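Xyloglucan-specific endo-beta-1,4-glucanase BoGH9A (Bacteroides ovatus, PDB 6DHT) cuts the beta-1,4-glucan backbone of xyloglucans at internal positions, releasing xyloglucan oligosaccharides at the surface of a gut Bacteroides. Local coordinates at residues D223-M228 against A273-S278. Numbering follows the deposited sequence.
Sequences DWMLTM and AVMAQS
Met225 and Leu226 meet Val274 and Met275 where helices 213-226 and 265-281 pack inside the (alpha/alpha)6 barrel that forms the catalytic domain of family 9 glycoside hydrolases. At the root of Met225, CB has the terminal methyl of Met275 against it, with Met275 CE 3.7 Å away. From there Met225 CG carries the chain onward, and a bend about the CG-SD bond (chi3 81°) turns its end onto Val274, the two side chains crossing roughly at right angles. Met225 SD lies 4.1 Å from Val274 CG1, while Met225 CE reaches the same methyl at 3.9 Å.

Met275 supplies the other half of the contact. Its bend comes earlier, at chi2 (-66°), and brings the thioether end obliquely against Leu226: CD2 of Leu226 touches Met275 CE at 3.8 Å and is nearly as close to its SD. The Met275 methyl thus touches two consecutive residues, Met225 and Leu226. Leu222, a turn back on that helix, extends the apolar patch along Val274 and Met275, and helix 292-309 covers Leu226 and Met275 with Phe292 and Ala296.

The four touching residues are buried, and the grip is purely apolar. Behind it, Val274 O takes two bonds from Ser278: the backbone N and, at 2.7 Å, the hydroxyl OG approach from opposite faces of the carbonyl plane.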
ATOM      1  N   ASP A 223     -16.005  -0.822  -9.285  1.00 15.00           N
ATOM      2  CA  ASP A 223     -17.043  -1.247 -10.228  1.00 19.07           C
ATOM      3  C   ASP A 223     -17.062  -2.768 -10.320  1.00 17.16           C
ATOM      4  O   ASP A 223     -18.134  -3.390 -10.324  1.00 20.41           O
ATOM      5  CB  ASP A 223     -16.786  -0.633 -11.597  1.00 16.65           C
ATOM      6  CG  ASP A 223     -18.008  -0.633 -12.479  1.00 28.48           C
ATOM      7  OD1 ASP A 223     -19.132  -0.607 -11.935  1.00 28.62           O
ATOM      8  OD2 ASP A 223     -17.822  -0.625 -13.711  1.00 25.75           O
ATOM      9  N   TRP A 224     -15.886  -3.386 -10.382  1.00 17.14           N
ATOM     10  CA  TRP A 224     -15.826  -4.843 -10.309  1.00 16.39           C
ATOM     11  C   TRP A 224     -16.397  -5.368  -8.980  1.00 18.68           C
ATOM     12  O   TRP A 224     -17.163  -6.339  -8.961  1.00 17.10           O
ATOM     13  CB  TRP A 224     -14.391  -5.366 -10.499  1.00 16.85           C
ATOM     14  CG  TRP A 224     -14.305  -6.774 -10.063  1.00 17.35           C
ATOM     15  CD1 TRP A 224     -14.944  -7.831 -10.635  1.00 16.43           C
ATOM     16  CD2 TRP A 224     -13.636  -7.295  -8.909  1.00 15.22           C
ATOM     17  NE1 TRP A 224     -14.685  -8.974  -9.936  1.00 17.79           N
ATOM     18  CE2 TRP A 224     -13.897  -8.673  -8.856  1.00 18.23           C
ATOM     19  CE3 TRP A 224     -12.824  -6.733  -7.919  1.00 16.85           C
ATOM     20  CZ2 TRP A 224     -13.375  -9.483  -7.864  1.00 15.67           C
ATOM     21  CZ3 TRP A 224     -12.306  -7.549  -6.944  1.00 13.98           C
ATOM     22  CH2 TRP A 224     -12.581  -8.892  -6.913  1.00 15.20           C
ATOM     23  N   MET A 225     -16.020  -4.750  -7.855  1.00 16.19           N
ATOM     24  CA  MET A 225     -16.461  -5.228  -6.545  1.00 14.83           C
ATOM     25  C   MET A 225     -17.990  -5.334  -6.458  1.00 17.98           C
ATOM     26  O   MET A 225     -18.500  -6.285  -5.880  1.00 16.69           O
ATOM     27  CB  MET A 225     -15.929  -4.316  -5.429  1.00 14.82           C
ATOM     28  CG  MET A 225     -14.445  -4.389  -5.248  1.00 14.40           C
ATOM     29  SD  MET A 225     -13.856  -3.373  -3.877  1.00 15.79           S
ATOM     30  CE  MET A 225     -14.203  -4.441  -2.493  1.00 18.02           C
ATOM     31  N   LEU A 226     -18.696  -4.357  -7.016  1.00 17.83           N
ATOM     32  CA  LEU A 226     -20.164  -4.386  -7.042  1.00 17.45           C
ATOM     33  C   LEU A 226     -20.704  -5.700  -7.619  1.00 20.96           C
ATOM     34  O   LEU A 226     -21.722  -6.213  -7.141  1.00 21.95           O
ATOM     35  CB  LEU A 226     -20.700  -3.195  -7.832  1.00 18.72           C
ATOM     36  CG  LEU A 226     -20.499  -1.832  -7.175  1.00 19.43           C
ATOM     37  CD1 LEU A 226     -20.919  -0.764  -8.144  1.00 19.56           C
ATOM     38  CD2 LEU A 226     -21.317  -1.680  -5.906  1.00 20.96           C
ATOM     39  N   THR A 227     -20.017  -6.244  -8.622  1.00 18.44           N
ATOM     40  CA  THR A 227     -20.455  -7.484  -9.281  1.00 19.62           C
ATOM     41  C   THR A 227     -20.219  -8.742  -8.441  1.00 23.16           C
ATOM     42  O   THR A 227     -20.681  -9.832  -8.796  1.00 21.54           O
ATOM     43  CB  THR A 227     -19.777  -7.688 -10.658  1.00 20.35           C
ATOM     44  OG1 THR A 227     -18.411  -8.109 -10.497  1.00 18.99           O
ATOM     45  CG2 THR A 227     -19.854  -6.426 -11.502  1.00 20.92           C
ATOM     46  N   MET A 228     -19.506  -8.613  -7.333  1.00 18.39           N
ATOM     47  CA  MET A 228     -19.204  -9.730  -6.456  1.00 17.56           C
ATOM     48  C   MET A 228     -20.214  -9.898  -5.327  1.00 16.62           C
ATOM     49  O   MET A 228     -20.014 -10.761  -4.459  1.00 18.72           O
ATOM     50  CB  MET A 228     -17.786  -9.580  -5.901  1.00 20.73           C
ATOM     51  CG  MET A 228     -16.734  -9.743  -6.966  1.00 17.25           C
ATOM     52  SD  MET A 228     -16.462 -11.438  -7.458  1.00 18.93           S
ATOM     53  CE  MET A 228     -15.554 -11.984  -6.065  1.00 19.64           C
ATOM     54  N   ALA A 273     -17.391  -1.547   4.132  1.00 14.87           N
ATOM     55  CA  ALA A 273     -16.617  -0.396   4.601  1.00 15.73           C
ATOM     56  C   ALA A 273     -16.196   0.470   3.426  1.00 14.05           C
ATOM     57  O   ALA A 273     -16.370   1.677   3.441  1.00 14.99           O
ATOM     58  CB  ALA A 273     -15.416  -0.862   5.372  1.00 16.16           C
ATOM     59  N   VAL A 274     -15.603  -0.148   2.406  1.00 14.35           N
ATOM     60  CA  VAL A 274     -15.090   0.625   1.288  1.00 13.59           C
ATOM     61  C   VAL A 274     -16.205   1.217   0.443  1.00 13.18           C
ATOM     62  O   VAL A 274     -16.068   2.290  -0.109  1.00 13.44           O
ATOM     63  CB  VAL A 274     -14.072  -0.195   0.469  1.00 15.50           C
ATOM     64  CG1 VAL A 274     -14.733  -1.151  -0.490  1.00 14.76           C
ATOM     65  CG2 VAL A 274     -13.112   0.721  -0.280  1.00 15.38           C
ATOM     66  N   MET A 275     -17.343   0.536   0.381  1.00 13.92           N
ATOM     67  CA  MET A 275     -18.459   1.083  -0.379  1.00 15.84           C
ATOM     68  C   MET A 275     -19.109   2.271   0.360  1.00 12.61           C
ATOM     69  O   MET A 275     -19.412   3.276  -0.261  1.00 14.79           O
ATOM     70  CB  MET A 275     -19.469  -0.029  -0.716  1.00 14.54           C
ATOM     71  CG  MET A 275     -18.939  -0.990  -1.768  1.00 16.39           C
ATOM     72  SD  MET A 275     -18.737  -0.170  -3.335  1.00 17.48           S
ATOM     73  CE  MET A 275     -17.871  -1.441  -4.246  1.00 16.27           C
ATOM     74  N   ALA A 276     -19.238   2.149   1.671  1.00 14.10           N
ATOM     75  CA  ALA A 276     -19.726   3.267   2.480  1.00 15.69           C
ATOM     76  C   ALA A 276     -18.764   4.475   2.379  1.00 14.95           C
ATOM     77  O   ALA A 276     -19.198   5.620   2.192  1.00 15.39           O
ATOM     78  CB  ALA A 276     -19.899   2.824   3.909  1.00 17.46           C
ATOM     79  N   GLN A 277     -17.461   4.213   2.516  1.00 14.68           N
ATOM     80  CA  GLN A 277     -16.446   5.240   2.321  1.00 14.13           C
ATOM     81  C   GLN A 277     -16.583   5.878   0.937  1.00 13.56           C
ATOM     82  O   GLN A 277     -16.631   7.091   0.793  1.00 14.06           O
ATOM     83  CB  GLN A 277     -15.064   4.589   2.455  1.00 13.58           C
ATOM     84  CG  GLN A 277     -13.858   5.538   2.487  1.00 13.57           C
ATOM     85  CD  GLN A 277     -12.547   4.799   2.321  1.00 14.70           C
ATOM     86  OE1 GLN A 277     -12.388   3.985   1.417  1.00 14.45           O
ATOM     87  NE2 GLN A 277     -11.615   5.071   3.202  1.00 15.42           N
ATOM     88  N   SER A 278     -16.587   5.030  -0.098  1.00 13.87           N
ATOM     89  CA  SER A 278     -16.653   5.513  -1.475  1.00 12.75           C
ATOM     90  C   SER A 278     -17.916   6.337  -1.764  1.00 15.73           C
ATOM     91  O   SER A 278     -17.881   7.264  -2.573  1.00 16.12           O
ATOM     92  CB  SER A 278     -16.546   4.345  -2.458  1.00 12.86           C
ATOM     93  OG  SER A 278     -15.312   3.658  -2.253  1.00 14.77           O
TER